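Local atomic coordinates of arsenate Reductase (Corynebacterium glutamicum, PDB entry 3T38), a protein that probably reduces arsenate to arsenite in a thioredoxin-dependent reaction, built on a low-molecular-weight tyrosine phosphatase fold. Residues 103-108 / 196-201. Sequence-based numbering, arbitrary orientation.
Sequences SHYAGS and EIDGRI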
ATOM      1  N   SER A 103      -8.998 -11.702 -19.886  1.00 25.69           N
ATOM      2  CA  SER A 103     -10.319 -11.062 -20.025  1.00 26.66           C
ATOM      3  C   SER A 103     -10.826 -11.130 -21.438  1.00 27.94           C
ATOM      4  O   SER A 103     -12.016 -11.305 -21.666  1.00 28.70           O
ATOM      5  CB  SER A 103     -10.327  -9.593 -19.517  1.00 26.18           C
ATOM      6  OG  SER A 103      -9.799  -9.553 -18.177  1.00 28.47           O
ATOM      7  N   HIS A 104      -9.899 -10.990 -22.382  1.00 28.63           N
ATOM      8  CA  HIS A 104     -10.194 -10.992 -23.804  1.00 31.11           C
ATOM      9  C   HIS A 104     -10.726 -12.381 -24.276  1.00 32.69           C
ATOM     10  O   HIS A 104     -11.716 -12.427 -25.026  1.00 34.84           O
ATOM     11  CB  HIS A 104      -8.940 -10.557 -24.558  1.00 31.27           C
ATOM     12  CG  HIS A 104      -8.940 -10.867 -26.018  1.00 35.43           C
ATOM     13  ND1 HIS A 104      -9.495 -10.025 -26.961  1.00 38.99           N
ATOM     14  CD2 HIS A 104      -8.370 -11.886 -26.711  1.00 38.98           C
ATOM     15  CE1 HIS A 104      -9.317 -10.539 -28.168  1.00 41.30           C
ATOM     16  NE2 HIS A 104      -8.623 -11.661 -28.046  1.00 38.67           N
ATOM     17  N   TYR A 105     -10.118 -13.491 -23.828  1.00 31.63           N
ATOM     18  CA  TYR A 105     -10.676 -14.842 -24.143  1.00 31.69           C
ATOM     19  C   TYR A 105     -11.914 -15.114 -23.342  1.00 31.86           C
ATOM     20  O   TYR A 105     -12.831 -15.624 -23.847  1.00 33.78           O
ATOM     21  CB  TYR A 105      -9.631 -15.971 -23.940  1.00 31.27           C
ATOM     22  CG  TYR A 105      -8.374 -15.763 -24.800  1.00 28.12           C
ATOM     23  CD1 TYR A 105      -8.483 -15.612 -26.145  1.00 27.79           C
ATOM     24  CD2 TYR A 105      -7.118 -15.699 -24.252  1.00 28.84           C
ATOM     25  CE1 TYR A 105      -7.387 -15.399 -26.945  1.00 31.88           C
ATOM     26  CE2 TYR A 105      -5.975 -15.435 -25.050  1.00 25.17           C
ATOM     27  CZ  TYR A 105      -6.127 -15.303 -26.398  1.00 28.38           C
ATOM     28  OH  TYR A 105      -5.053 -15.080 -27.286  1.00 29.68           O
ATOM     29  N   ALA A 106     -11.949 -14.732 -22.078  1.00 32.19           N
ATOM     30  CA  ALA A 106     -12.974 -15.245 -21.133  1.00 32.06           C
ATOM     31  C   ALA A 106     -14.180 -14.322 -20.959  1.00 33.77           C
ATOM     32  O   ALA A 106     -15.257 -14.777 -20.659  1.00 34.68           O
ATOM     33  CB  ALA A 106     -12.298 -15.563 -19.736  1.00 29.51           C
ATOM     34  N   GLY A 107     -13.999 -13.013 -21.147  1.00 35.61           N
ATOM     35  CA  GLY A 107     -15.079 -12.036 -20.936  1.00 36.88           C
ATOM     36  C   GLY A 107     -15.583 -12.089 -19.499  1.00 38.37           C
ATOM     37  O   GLY A 107     -14.805 -12.155 -18.575  1.00 36.10           O
ATOM     38  N   SER A 108     -16.909 -12.080 -19.338  1.00 41.72           N
ATOM     39  CA  SER A 108     -17.646 -12.184 -18.066  1.00 42.90           C
ATOM     40  C   SER A 108     -17.518 -13.476 -17.292  1.00 42.03           C
ATOM     41  O   SER A 108     -17.955 -13.541 -16.134  1.00 41.56           O
ATOM     42  CB  SER A 108     -19.141 -12.115 -18.400  1.00 46.55           C
ATOM     43  OG  SER A 108     -19.514 -10.789 -18.597  1.00 50.79           O
ATOM     44  N   GLU A 196       4.725 -15.237 -25.534  1.00 38.11           N
ATOM     45  CA  GLU A 196       4.887 -16.320 -24.570  1.00 38.79           C
ATOM     46  C   GLU A 196       3.733 -16.317 -23.558  1.00 34.68           C
ATOM     47  O   GLU A 196       3.187 -17.352 -23.241  1.00 35.78           O
ATOM     48  CB  GLU A 196       6.238 -16.275 -23.883  1.00 39.72           C
ATOM     49  CG  GLU A 196       6.264 -17.175 -22.654  1.00 46.25           C
ATOM     50  CD  GLU A 196       7.651 -17.327 -22.056  1.00 56.25           C
ATOM     51  OE1 GLU A 196       8.492 -16.395 -22.241  1.00 58.61           O
ATOM     52  OE2 GLU A 196       7.893 -18.380 -21.394  1.00 61.64           O
ATOM     53  N   ILE A 197       3.342 -15.147 -23.091  1.00 30.64           N
ATOM     54  CA  ILE A 197       2.296 -15.073 -22.142  1.00 27.53           C
ATOM     55  C   ILE A 197       0.950 -15.538 -22.734  1.00 29.08           C
ATOM     56  O   ILE A 197       0.215 -16.297 -22.091  1.00 28.04           O
ATOM     57  CB  ILE A 197       2.192 -13.642 -21.601  1.00 27.20           C
ATOM     58  CG1 ILE A 197       3.416 -13.330 -20.700  1.00 24.85           C
ATOM     59  CG2 ILE A 197       0.817 -13.408 -20.873  1.00 22.27           C
ATOM     60  CD1 ILE A 197       3.496 -11.755 -20.379  1.00 21.24           C
ATOM     61  N   ASP A 198       0.646 -15.096 -23.961  1.00 29.88           N
ATOM     62  CA  ASP A 198      -0.546 -15.533 -24.679  1.00 30.83           C
ATOM     63  C   ASP A 198      -0.645 -17.065 -24.756  1.00 32.41           C
ATOM     64  O   ASP A 198      -1.678 -17.635 -24.389  1.00 31.87           O
ATOM     65  CB  ASP A 198      -0.551 -14.951 -26.103  1.00 32.99           C
ATOM     66  CG  ASP A 198      -1.937 -15.033 -26.773  1.00 36.32           C
ATOM     67  OD1 ASP A 198      -2.996 -15.189 -26.075  1.00 36.39           O
ATOM     68  OD2 ASP A 198      -1.982 -14.925 -28.004  1.00 41.54           O
ATOM     69  N   GLY A 199       0.409 -17.728 -25.231  1.00 33.44           N
ATOM     70  CA  GLY A 199       0.460 -19.181 -25.149  1.00 35.93           C
ATOM     71  C   GLY A 199       0.077 -19.763 -23.782  1.00 34.81           C
ATOM     72  O   GLY A 199      -0.640 -20.775 -23.720  1.00 36.26           O
ATOM     73  N   ARG A 200       0.536 -19.135 -22.690  1.00 33.34           N
ATOM     74  CA  ARG A 200       0.274 -19.644 -21.345  1.00 33.11           C
ATOM     75  C   ARG A 200      -1.176 -19.310 -20.897  1.00 31.45           C
ATOM     76  O   ARG A 200      -1.822 -20.087 -20.184  1.00 30.05           O
ATOM     77  CB  ARG A 200       1.284 -19.071 -20.322  1.00 32.08           C
ATOM     78  CG  ARG A 200       2.764 -19.677 -20.419  1.00 38.53           C
ATOM     79  CD  ARG A 200       3.729 -18.860 -19.551  1.00 40.32           C
ATOM     80  NE  ARG A 200       4.997 -19.510 -19.204  1.00 51.20           N
ATOM     81  CZ  ARG A 200       5.124 -20.507 -18.317  1.00 54.62           C
ATOM     82  NH1 ARG A 200       4.054 -21.043 -17.707  1.00 53.64           N
ATOM     83  NH2 ARG A 200       6.324 -20.991 -18.061  1.00 57.06           N
ATOM     84  N   ILE A 201      -1.660 -18.148 -21.313  1.00 29.88           N
ATOM     85  CA  ILE A 201      -3.009 -17.713 -20.999  1.00 29.51           C
ATOM     86  C   ILE A 201      -4.014 -18.659 -21.687  1.00 31.57           C
ATOM     87  O   ILE A 201      -5.029 -19.036 -21.088  1.00 31.66           O
ATOM     88  CB  ILE A 201      -3.252 -16.213 -21.448  1.00 27.85           C
ATOM     89  CG1 ILE A 201      -2.458 -15.261 -20.580  1.00 27.62           C
ATOM     90  CG2 ILE A 201      -4.767 -15.844 -21.454  1.00 26.53           C
ATOM     91  CD1 ILE A 201      -2.943 -15.252 -19.082  1.00 19.73           C
TER
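The ring of Tyr-105 meets Asp-198 and Ile-201 with its edge: the carboxylate oxygen OD1 and the methyl CG2 both lie near the ring plane, while one face carries CD2 of the neighbouring His-104, 3.6 Å above the plane and nearer the ring's margin than its centre. Ring and carboxylate are nearly coplanar, their planes only 2° apart. The phenol donates a hydrogen bond from Tyr-105 OH to Asp-198 OD1; the modelled 2.4 Å is very short, so the exact length is doubtful. The other oxygen, Asp-198 OD2, stands 3.2 Å from the same OH. CG of Asp-198 runs anti to the backbone N (chi1 -164°), which brings the carboxylate over to the tyrosine although its CB does not point there. Asp-198 OD2 also forms a salt bridge with Arg-134, so the buried carboxylate has a partner on each oxygen, and the positive charge nearby would be expected to keep it ionised. The two helices involved, 94-106 and 190-211, belong to the low-molecular-weight phosphatase fold built around a four-stranded parallel sheet; Tyr-105 sits in the last turn of the first, two residues ahead of Gly-107, whose positive phi breaks the helix. Further along the ring edge the contact turns apolar, with Tyr-105 CD2 3.7 Å from CG2 of Ile-201. Arg-202 and Trp-205, farther along helix 190-211, also touch the tyrosine.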